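Local coordinates for surface layer protein (Geobacillus stearothermophilus, PDB 4UJ7) that probably self-assembles into the crystalline surface layer of the bacterial cell, this chain being its domains 5 and 6, the latter binding calcium, at residues A33-V37 and K116-D120; G121-A127 and V213-T219; N134-K139 and D181-T187; N167-V171 and S191-E197. One frame throughout, in Å; residues are numbered along the deposited sequence. Where two conformers were deposited one is given.

Interaction 1 of 4, residues A33-V37 and K116-D120; sequences ATFKV and KVLDD. With CA (calcium ion), chain C.
Lys36 reaches Asp119 because its CG stands anti to the carbonyl carbon (chi1 -74°) and the rest of the chain is fully extended. The ammonium group ends over the backbone of the turn Leu118-Asp119. NZ gives a hydrogen bond of 2.9 Å to Asp119 O. It comes from above the carbonyl plane, 40° out of it. Just behind it, Lys36 CE lies 3.1 Å from Leu118 O. Thr34 makes the second, looser touch. Its OG1 is 4.1 Å from Leu118 CD2 and equally far from Lys116 CE. Lys116 is bent at chi2 and chi4, which curls its NZ back towards Val117 O in a weak bond of 3.3 Å. The contact is small and lies at the surface.

The gripped turn also holds a calcium ion. Asp119 OD2 binds it at 2.4 Å and Asp120 OD1 at 2.5 Å, and the backbone oxygens of Lys122 and Asp135, and Asn133 OD1, complete the site with two waters. Asp119 OD1 takes the backbone N-H of Gln137, which steadies the carboxylate. Lys36 thus bridges two Big-like domains. Strand 32-41 lies between strands 15-20 and 74-81 in one domain, while strand 110-117 pairs with strand 135-144 in the other.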
# COMPACT_ATOMS: atom_id res chain seq x y z
N ALA A 33 0.20 -5.83 -7.85
CA ALA A 33 -0.15 -4.45 -7.49
C ALA A 33 -1.18 -4.47 -6.37
O ALA A 33 -1.90 -5.45 -6.18
CB ALA A 33 -0.68 -3.71 -8.72
N THR A 34 -1.24 -3.40 -5.58
CA THR A 34 -2.21 -3.34 -4.49
C THR A 34 -3.11 -2.12 -4.60
O THR A 34 -2.74 -1.12 -5.25
CB THR A 34 -1.57 -3.36 -3.08
OG1 THR A 34 -0.91 -2.11 -2.82
CG2 THR A 34 -0.54 -4.49 -2.95
N PHE A 35 -4.28 -2.21 -3.98
CA PHE A 35 -5.13 -1.04 -3.78
C PHE A 35 -5.92 -1.20 -2.49
O PHE A 35 -5.96 -2.29 -1.92
CB PHE A 35 -6.03 -0.75 -5.00
CG PHE A 35 -7.06 -1.81 -5.29
CD1 PHE A 35 -8.32 -1.76 -4.70
CD2 PHE A 35 -6.80 -2.83 -6.21
CE1 PHE A 35 -9.29 -2.71 -4.99
CE2 PHE A 35 -7.77 -3.80 -6.50
CZ PHE A 35 -9.02 -3.74 -5.89
N LYS A 36 -6.53 -0.11 -2.03
CA LYS A 36 -7.23 -0.10 -0.75
C LYS A 36 -8.72 0.01 -0.88
O LYS A 36 -9.22 0.75 -1.72
CB LYS A 36 -6.70 1.02 0.13
CG LYS A 36 -5.33 0.69 0.70
CD LYS A 36 -4.79 1.87 1.47
CE LYS A 36 -3.48 1.48 2.14
NZ LYS A 36 -2.83 2.70 2.66
N VAL A 37 -9.39 -0.74 -0.03
CA VAL A 37 -10.84 -0.71 0.10
C VAL A 37 -11.18 -0.10 1.45
O VAL A 37 -10.55 -0.44 2.46
CB VAL A 37 -11.41 -2.15 0.02
CG1 VAL A 37 -12.81 -2.23 0.62
CG2 VAL A 37 -11.37 -2.64 -1.41
N LYS A 116 5.40 3.98 -2.58
CA LYS A 116 4.09 3.60 -2.10
C LYS A 116 4.05 3.39 -0.58
O LYS A 116 4.84 2.61 -0.05
CB LYS A 116 3.69 2.30 -2.79
CG LYS A 116 2.34 1.79 -2.37
CD LYS A 116 1.29 2.28 -3.34
CE LYS A 116 -0.07 1.86 -2.83
NZ LYS A 116 -0.56 2.84 -1.83
N VAL A 117 3.12 4.06 0.09
CA VAL A 117 2.88 3.86 1.53
C VAL A 117 1.77 2.82 1.68
O VAL A 117 0.63 3.07 1.25
CB VAL A 117 2.47 5.18 2.22
CG1 VAL A 117 2.14 4.96 3.70
CG2 VAL A 117 3.54 6.24 2.03
N LEU A 118 2.10 1.68 2.28
CA LEU A 118 1.15 0.56 2.36
C LEU A 118 0.16 0.69 3.51
O LEU A 118 -0.98 0.22 3.42
CB LEU A 118 1.89 -0.77 2.44
CG LEU A 118 2.76 -1.17 1.24
CD1 LEU A 118 3.57 -2.41 1.61
CD2 LEU A 118 1.93 -1.40 -0.01
N ASP A 119 0.60 1.30 4.60
CA ASP A 119 -0.23 1.48 5.79
C ASP A 119 -0.80 2.90 5.83
O ASP A 119 -1.08 3.49 4.78
CB ASP A 119 0.58 1.15 7.05
CG ASP A 119 1.73 2.11 7.27
OD1 ASP A 119 2.46 2.40 6.28
OD2 ASP A 119 1.84 2.60 8.40
N ASP A 120 -0.97 3.46 7.04
CA ASP A 120 -1.45 4.84 7.19
C ASP A 120 -0.37 5.93 7.09
O ASP A 120 -0.69 7.11 7.10
CB ASP A 120 -2.25 5.00 8.50
CG ASP A 120 -1.38 4.89 9.75
OD1 ASP A 120 -0.19 4.53 9.65
OD2 ASP A 120 -1.93 5.18 10.84
CA CA C . 1.28 2.86 10.69
O HOH W 1 1.78 0.50 11.60
O HOH W 2 -0.77 1.64 10.10

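Interaction 2 of 4, residues G121-A127 and V213-T219; sequences GKIDKSA and VEVIDTT. With CA (calcium ion), chain B; CA (calcium ion), chain C.
Ile123 and Val215 sit side by side on two parallel strands, with Lys122 beside Glu214 and Asp124 beside Ile216. This is the tight part. Ile123 N bonds to Glu214 O at 2.9 Å, and Ile216 N to Ile123 O at 2.8 Å. Lys125 N then donates to Ile216 O. Beyond the strands, Asp124 holds the tail of the chain. Its CG is anti to the backbone N (chi1 -169°), which turns the carboxylate towards Thr218. Thr218 OG1 bonds to the syn lone pair of Asp124 OD2 at 2.6 Å. Thr218 N and Ser126 N reach Asp124 OD1 from opposite faces of its plane, the latter closing an Asx turn.

The solvent-facing rim is looser, with a salt bridge towards each end. Lys122 NZ meets Glu214 OE1 at 3.0 Å from above the carboxylate plane, but a second conformer of Lys122 leaves this bridge doubtful. Lys125 NZ uses the anti lone pair of Asp217 OD2, also at 3.0 Å.

Carbonyls of segment 121-127 bind calcium: Lys122 O one ion, Asp124 O and Ser126 O another. Strand 122-124 edges a mixed sheet, next to strand 206-216, which pairs on with strand 195-203. Ile123 packs inward on Val136 and Ile186.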
# COMPACT_ATOMS: atom_id res chain seq x y z
N GLY A 121 0.90 5.53 6.98
CA GLY A 121 1.99 6.51 6.92
C GLY A 121 2.35 7.15 8.26
O GLY A 121 3.12 8.11 8.31
N LYS A 122 1.78 6.60 9.33
CA LYS A 122 1.95 7.13 10.68
C LYS A 122 2.56 6.09 11.62
O LYS A 122 2.31 4.89 11.49
CB LYS A 122 0.60 7.57 11.24
CG LYS A 122 -0.14 8.54 10.34
CD LYS A 122 -1.52 8.87 10.89
CE LYS A 122 -2.28 9.73 9.89
NZ LYS A 122 -1.36 10.71 9.24
N ILE A 123 3.34 6.59 12.59
CA ILE A 123 3.88 5.81 13.70
C ILE A 123 3.40 6.51 14.98
O ILE A 123 3.65 7.70 15.18
CB ILE A 123 5.43 5.78 13.69
CG1 ILE A 123 5.95 5.02 12.45
CG2 ILE A 123 5.98 5.21 14.99
CD1 ILE A 123 7.41 5.29 12.13
N ASP A 124 2.70 5.77 15.83
CA ASP A 124 2.09 6.34 17.04
C ASP A 124 2.98 6.03 18.24
O ASP A 124 3.03 4.88 18.70
CB ASP A 124 0.69 5.75 17.21
CG ASP A 124 -0.13 6.48 18.28
OD1 ASP A 124 0.43 7.21 19.12
OD2 ASP A 124 -1.37 6.28 18.27
N LYS A 125 3.70 7.05 18.71
CA LYS A 125 4.65 6.84 19.82
C LYS A 125 3.99 6.75 21.20
O LYS A 125 4.69 6.67 22.21
CB LYS A 125 5.80 7.86 19.81
CG LYS A 125 5.41 9.30 20.07
CD LYS A 125 6.66 10.18 20.15
CE LYS A 125 6.32 11.59 20.59
NZ LYS A 125 5.91 11.65 22.03
N SER A 126 2.65 6.77 21.23
CA SER A 126 1.90 6.42 22.45
C SER A 126 2.28 5.02 22.88
O SER A 126 2.61 4.17 22.03
CB SER A 126 0.39 6.46 22.19
OG SER A 126 -0.35 5.94 23.30
N ALA A 127 2.22 4.76 24.18
CA ALA A 127 2.51 3.44 24.72
C ALA A 127 1.32 2.47 24.63
O ALA A 127 1.50 1.26 24.76
CB ALA A 127 3.01 3.57 26.16
N VAL A 213 7.15 10.54 6.38
CA VAL A 213 6.42 9.78 7.38
C VAL A 213 6.06 10.69 8.55
O VAL A 213 6.65 11.76 8.70
CB VAL A 213 7.18 8.52 7.85
CG1 VAL A 213 7.39 7.58 6.66
CG2 VAL A 213 8.51 8.87 8.53
N GLU A 214 5.07 10.30 9.34
CA GLU A 214 4.61 11.14 10.44
C GLU A 214 4.62 10.37 11.75
O GLU A 214 4.04 9.28 11.84
CB GLU A 214 3.19 11.67 10.17
CG GLU A 214 2.73 12.74 11.16
CD GLU A 214 1.30 13.20 10.94
OE1 GLU A 214 0.65 12.75 9.96
OE2 GLU A 214 0.80 14.01 11.77
N VAL A 215 5.26 10.94 12.77
CA VAL A 215 5.13 10.43 14.12
C VAL A 215 4.00 11.20 14.80
O VAL A 215 3.97 12.44 14.77
CB VAL A 215 6.46 10.51 14.91
CG1 VAL A 215 6.25 10.22 16.38
CG2 VAL A 215 7.44 9.51 14.33
N ILE A 216 3.05 10.45 15.35
CA ILE A 216 1.92 11.01 16.11
C ILE A 216 2.00 10.47 17.55
O ILE A 216 2.80 9.57 17.85
CB ILE A 216 0.55 10.68 15.45
CG1 ILE A 216 0.26 9.17 15.49
CG2 ILE A 216 0.48 11.25 14.04
CD1 ILE A 216 -1.16 8.75 15.08
N ASP A 217 1.18 11.01 18.44
CA ASP A 217 1.08 10.46 19.79
C ASP A 217 -0.36 10.63 20.27
O ASP A 217 -0.77 11.75 20.60
CB ASP A 217 2.05 11.17 20.74
CG ASP A 217 2.17 10.47 22.10
OD1 ASP A 217 1.19 9.83 22.55
OD2 ASP A 217 3.26 10.55 22.72
N THR A 218 -1.11 9.54 20.31
CA THR A 218 -2.54 9.62 20.64
C THR A 218 -2.84 9.39 22.11
O THR A 218 -4.00 9.21 22.47
CB THR A 218 -3.38 8.64 19.79
OG1 THR A 218 -2.97 7.29 20.05
CG2 THR A 218 -3.26 8.97 18.28
N THR A 219 -1.80 9.39 22.96
CA THR A 219 -1.99 9.19 24.41
C THR A 219 -3.04 10.18 24.94
O THR A 219 -3.09 11.36 24.55
CB THR A 219 -0.68 9.36 25.21
OG1 THR A 219 0.33 8.49 24.67
CG2 THR A 219 -0.89 9.02 26.69
OXT THR A 219 -3.86 9.80 25.78
CA CA B . 2.62 2.93 19.98
CA CA C . 1.28 2.86 10.69
O HOH W 3 -3.03 5.96 22.59
O HOH W 4 4.87 2.63 20.76
O HOH W 5 2.39 0.85 21.17
O HOH W 1 1.78 0.50 11.60
O HOH W 2 -0.77 1.64 10.10

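Interaction 3 of 4, residues N134-K139 and D181-T187; sequences NDVQLK and DTVYVIT. With CA (calcium ion), chain B; CA (calcium ion), chain C.
Val136 and Ile186 face each other on neighbouring antiparallel strands, their CB atoms 3.9 Å apart. They form a hydrogen-bonded pair, and so do Leu138 and Tyr184. The four side chains share one face of the sheet. Leu138 leans obliquely across to Ile186, and its CD1 rests 4.0 Å from Ile186 CG1. The branched Ile186 thereby fills the hollow between Val136 and Leu138. At Tyr184 only the base of the side chain takes part, with CB against Leu138 CB, while the ring leads away.

On the other face the bumps are smaller. Val183 CG1 presses into the flank of Gln137 at the base of its side chain, 3.7 Å from CB. Val185 CG1 sits against Asp135, 3.9 Å from OD2.

At the far end Lys139 bends at its last torsion (chi4 -68°) to bring NZ back over the partner strand. NZ forms a salt bridge of 2.7 Å with Asp181 OD1 and a hydrogen bond of 2.9 Å to Thr182 O, from above the carbonyl plane. Asp152 is a second anion for this lysine, and Lys32 a second cation for Asp181. A methionine in place of Lys139 would probably leave Asp181 and Asp152 without this shared positive partner and Thr182 O without its donor.

At the opposite end Asn134 OD1 and Asp135 O each bind a calcium ion. Strand 135-144 runs between strands 110-117 and 181-188, the latter also pairing with strand 171-178. The Val136-Leu138-Ile186 face packs on Ile123 of strand 122-124 and Leu199 of strand 195-203.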
# COMPACT_ATOMS: atom_id res chain seq x y z
N ASN A 134 2.74 0.97 15.08
CA ASN A 134 4.13 1.26 15.40
C ASN A 134 5.10 1.24 14.23
O ASN A 134 6.32 1.27 14.40
CB ASN A 134 4.60 0.34 16.53
CG ASN A 134 3.90 0.64 17.85
OD1 ASN A 134 3.74 1.81 18.25
ND2 ASN A 134 3.49 -0.41 18.55
N ASP A 135 4.56 1.21 13.02
CA ASP A 135 5.42 1.28 11.86
C ASP A 135 4.82 2.01 10.68
O ASP A 135 3.65 2.40 10.70
CB ASP A 135 5.98 -0.12 11.47
CG ASP A 135 4.97 -1.03 10.76
OD1 ASP A 135 3.91 -0.58 10.28
OD2 ASP A 135 5.27 -2.23 10.66
N VAL A 136 5.67 2.24 9.68
CA VAL A 136 5.24 2.55 8.32
C VAL A 136 5.86 1.49 7.44
O VAL A 136 6.97 1.02 7.71
CB VAL A 136 5.68 3.97 7.88
CG1 VAL A 136 5.41 4.22 6.40
CG2 VAL A 136 4.98 5.02 8.75
N GLN A 137 5.14 1.10 6.40
CA GLN A 137 5.62 0.12 5.45
C GLN A 137 5.63 0.73 4.06
O GLN A 137 4.63 1.28 3.61
CB GLN A 137 4.70 -1.09 5.44
CG GLN A 137 4.90 -2.01 6.62
CD GLN A 137 4.14 -3.29 6.42
OE1 GLN A 137 2.92 -3.27 6.23
NE2 GLN A 137 4.85 -4.39 6.40
N LEU A 138 6.78 0.62 3.39
CA LEU A 138 6.98 1.22 2.07
C LEU A 138 7.39 0.20 1.02
O LEU A 138 8.14 -0.74 1.30
CB LEU A 138 8.10 2.28 2.14
CG LEU A 138 7.89 3.41 3.15
CD1 LEU A 138 9.15 4.27 3.21
CD2 LEU A 138 6.66 4.27 2.84
N LYS A 139 6.90 0.40 -0.21
CA LYS A 139 7.47 -0.27 -1.37
C LYS A 139 7.83 0.79 -2.41
O LYS A 139 7.30 1.90 -2.40
CB LYS A 139 6.50 -1.30 -1.96
CG LYS A 139 6.55 -2.66 -1.26
CD LYS A 139 5.53 -3.60 -1.90
CE LYS A 139 5.68 -5.01 -1.34
NZ LYS A 139 6.96 -5.61 -1.78
N ASP A 181 10.15 -11.26 -1.42
CA ASP A 181 9.41 -9.98 -1.32
C ASP A 181 10.02 -9.07 -0.26
O ASP A 181 10.27 -9.51 0.87
CB ASP A 181 7.93 -10.21 -0.99
CG ASP A 181 7.14 -8.90 -0.95
OD1 ASP A 181 6.89 -8.33 -2.02
OD2 ASP A 181 6.78 -8.45 0.16
N THR A 182 10.26 -7.81 -0.61
CA THR A 182 10.89 -6.86 0.31
C THR A 182 9.95 -5.70 0.67
O THR A 182 9.34 -5.09 -0.22
CB THR A 182 12.19 -6.31 -0.32
OG1 THR A 182 13.10 -7.40 -0.54
CG2 THR A 182 12.87 -5.28 0.59
N VAL A 183 9.84 -5.40 1.97
CA VAL A 183 9.14 -4.20 2.45
C VAL A 183 10.16 -3.35 3.22
O VAL A 183 10.97 -3.90 3.98
CB VAL A 183 7.94 -4.57 3.35
CG1 VAL A 183 7.24 -3.34 3.88
CG2 VAL A 183 6.96 -5.45 2.58
N TYR A 184 10.14 -2.03 3.04
CA TYR A 184 10.98 -1.17 3.87
C TYR A 184 10.15 -0.76 5.09
O TYR A 184 9.08 -0.15 4.95
CB TYR A 184 11.42 0.07 3.08
CG TYR A 184 12.92 0.28 3.00
CD1 TYR A 184 13.66 0.59 4.15
CD2 TYR A 184 13.59 0.18 1.78
CE1 TYR A 184 15.03 0.79 4.09
CE2 TYR A 184 14.97 0.39 1.71
CZ TYR A 184 15.69 0.70 2.86
OH TYR A 184 17.06 0.90 2.81
N VAL A 185 10.62 -1.13 6.28
CA VAL A 185 9.86 -0.96 7.51
C VAL A 185 10.47 0.18 8.31
O VAL A 185 11.67 0.16 8.63
CB VAL A 185 9.82 -2.26 8.32
CG1 VAL A 185 9.03 -2.08 9.61
CG2 VAL A 185 9.21 -3.39 7.49
N ILE A 186 9.63 1.16 8.62
CA ILE A 186 10.05 2.35 9.35
C ILE A 186 9.50 2.27 10.78
O ILE A 186 8.30 2.04 10.97
CB ILE A 186 9.51 3.64 8.66
CG1 ILE A 186 9.65 3.59 7.12
CG2 ILE A 186 10.20 4.87 9.25
CD1 ILE A 186 11.06 3.35 6.63
N THR A 187 10.36 2.46 11.78
CA THR A 187 9.92 2.41 13.18
C THR A 187 10.50 3.59 13.96
O THR A 187 11.48 4.20 13.53
CB THR A 187 10.37 1.11 13.86
OG1 THR A 187 11.79 0.95 13.67
CG2 THR A 187 9.62 -0.13 13.28
CA CA B . 2.62 2.93 19.98
CA CA C . 1.28 2.86 10.69
O HOH W 5 2.39 0.85 21.17
O HOH W 1 1.78 0.50 11.60
O HOH W 4 4.87 2.63 20.76
O HOH W 2 -0.77 1.64 10.10

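Interaction 4 of 4, residues N167-V171 and S191-E197; sequences NGVIV and SKKVGKE. With CA (calcium ion), chain D.
The loop 167-171 lies in the bend of 191-197, where Gly168 O accepts from both Lys192 N, at 2.8 Å, and Lys193 N, at 3.0 Å. Gly168 has a positive phi, and a side chain there would run into Lys193. Ser191 OG takes the N-H of Ile170 at 2.8 Å in a nearly straight bond (171°). The same hydroxyl also bonds to Asp188. With an alanine here, Ile170 N and Asp188 are likely to lose their shared hydroxyl partner, and the loop could shift against the bend.

The two segments join in a calcium site of the second Big-like domain. Glu197 binds the ion with both oxygens, a bidentate grip, with OE2 at 2.5 Å. Val169 O binds at 2.3 Å and Asn167 OD1 at 2.4 Å. Glu162, Asp165 and water 8 complete the shell.

Asn167 OD1 also closes an Asx turn with Val169 N. Its amide lies nearly coplanar with the Glu197 carboxylate, 21° off, and ND2 donates to OE1 at 3.1 Å in a bent bond. Glu197 first runs out opposite its own N (chi1 -176°) and then bends at chi2 towards the metal. Val169 fills the middle: CG1 meets Glu197 CB, and CG2 lies over the backbone from Lys193 to Gly195. Water 7 joins Glu197 OE2 to Val171 N.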
# COMPACT_ATOMS: atom_id res chain seq x y z
N ASN A 167 14.84 17.93 14.23
CA ASN A 167 13.43 18.18 14.54
C ASN A 167 12.82 17.33 15.65
O ASN A 167 11.60 17.43 15.91
CB ASN A 167 12.57 18.08 13.26
CG ASN A 167 12.51 16.67 12.71
OD1 ASN A 167 13.31 15.82 13.06
ND2 ASN A 167 11.51 16.41 11.86
N GLY A 168 13.61 16.50 16.33
CA GLY A 168 13.08 15.68 17.43
C GLY A 168 12.26 14.46 17.01
O GLY A 168 11.67 13.78 17.86
N VAL A 169 12.20 14.21 15.71
CA VAL A 169 11.53 13.02 15.16
C VAL A 169 12.61 12.13 14.59
O VAL A 169 13.34 12.54 13.69
CB VAL A 169 10.52 13.39 14.05
CG1 VAL A 169 9.75 12.16 13.57
CG2 VAL A 169 9.54 14.44 14.56
N ILE A 170 12.71 10.92 15.13
CA ILE A 170 13.82 10.03 14.82
C ILE A 170 13.27 8.65 14.51
O ILE A 170 12.55 8.05 15.34
CB ILE A 170 14.87 9.99 15.97
CG1 ILE A 170 15.19 11.42 16.44
CG2 ILE A 170 16.13 9.29 15.48
CD1 ILE A 170 15.88 11.49 17.79
N VAL A 171 13.59 8.15 13.31
CA VAL A 171 13.09 6.84 12.88
C VAL A 171 14.21 5.96 12.33
O VAL A 171 15.24 6.47 11.87
CB VAL A 171 11.96 6.94 11.83
CG1 VAL A 171 10.76 7.69 12.39
CG2 VAL A 171 12.45 7.62 10.56
N SER A 191 12.04 9.19 19.20
CA SER A 191 11.45 10.50 18.92
C SER A 191 11.01 11.21 20.20
O SER A 191 10.37 10.59 21.05
CB SER A 191 10.21 10.36 18.03
OG SER A 191 10.57 9.93 16.72
N LYS A 192 11.38 12.48 20.34
CA LYS A 192 10.93 13.29 21.47
C LYS A 192 9.72 14.14 21.13
O LYS A 192 8.98 14.59 22.03
CB LYS A 192 12.07 14.17 21.96
CG LYS A 192 13.23 13.38 22.54
CD LYS A 192 14.02 14.22 23.52
CE LYS A 192 15.02 13.36 24.27
NZ LYS A 192 16.02 14.22 24.97
N LYS A 193 9.50 14.37 19.83
CA LYS A 193 8.42 15.22 19.36
C LYS A 193 7.61 14.51 18.30
O LYS A 193 8.07 13.56 17.69
CB LYS A 193 8.98 16.51 18.72
CG LYS A 193 9.81 17.42 19.61
CD LYS A 193 10.16 18.68 18.83
CE LYS A 193 11.41 19.37 19.33
NZ LYS A 193 11.09 20.29 20.46
N VAL A 194 6.41 15.01 18.06
CA VAL A 194 5.61 14.57 16.92
C VAL A 194 5.96 15.43 15.71
O VAL A 194 6.47 16.55 15.85
CB VAL A 194 4.09 14.66 17.21
CG1 VAL A 194 3.72 13.82 18.43
CG2 VAL A 194 3.67 16.11 17.43
N GLY A 195 5.72 14.91 14.51
CA GLY A 195 5.85 15.70 13.29
C GLY A 195 6.23 14.85 12.10
O GLY A 195 6.29 13.61 12.20
N LYS A 196 6.51 15.51 10.99
CA LYS A 196 6.95 14.88 9.76
C LYS A 196 8.45 14.62 9.75
O LYS A 196 9.25 15.45 10.23
CB LYS A 196 6.61 15.78 8.55
CG LYS A 196 5.12 16.07 8.34
CD LYS A 196 4.37 14.79 8.01
CE LYS A 196 2.88 15.00 7.77
NZ LYS A 196 2.60 15.44 6.38
N GLU A 197 8.84 13.49 9.16
CA GLU A 197 10.24 13.18 8.90
C GLU A 197 10.41 12.79 7.44
O GLU A 197 9.75 11.87 6.97
CB GLU A 197 10.72 12.06 9.84
CG GLU A 197 12.21 11.72 9.72
CD GLU A 197 13.14 12.70 10.41
OE1 GLU A 197 12.72 13.82 10.77
OE2 GLU A 197 14.32 12.33 10.61
CA CA D . 14.67 13.96 12.49
O HOH W 6 8.98 18.02 14.94
O HOH W 7 15.14 9.92 11.58
O HOH W 8 16.38 12.26 12.74

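In the fold
Interactions 1, 2 and 3 share one calcium ion, bound by Asp119, Asp120, Lys122, Asn133 and Asp135, and interactions 2 and 3 share another. Interaction 1 continues into interaction 2 along the chain, though their centres are about 19 Å apart. Its centre is about 12 Å from that of interaction 3, where Leu118 N lies 2.9 Å from Gln137 O, a probable hydrogen bond. Interactions 2 and 3 pack together through Ile123 CD1 and Ile186 O, 3.6 Å apart. Interaction 4 has a separate calcium ion. Its centre is about 10 Å from that of interaction 2, which it joins through the probable bond of Glu197 N to Val213 O, 2.8 Å. It does not touch interaction 1.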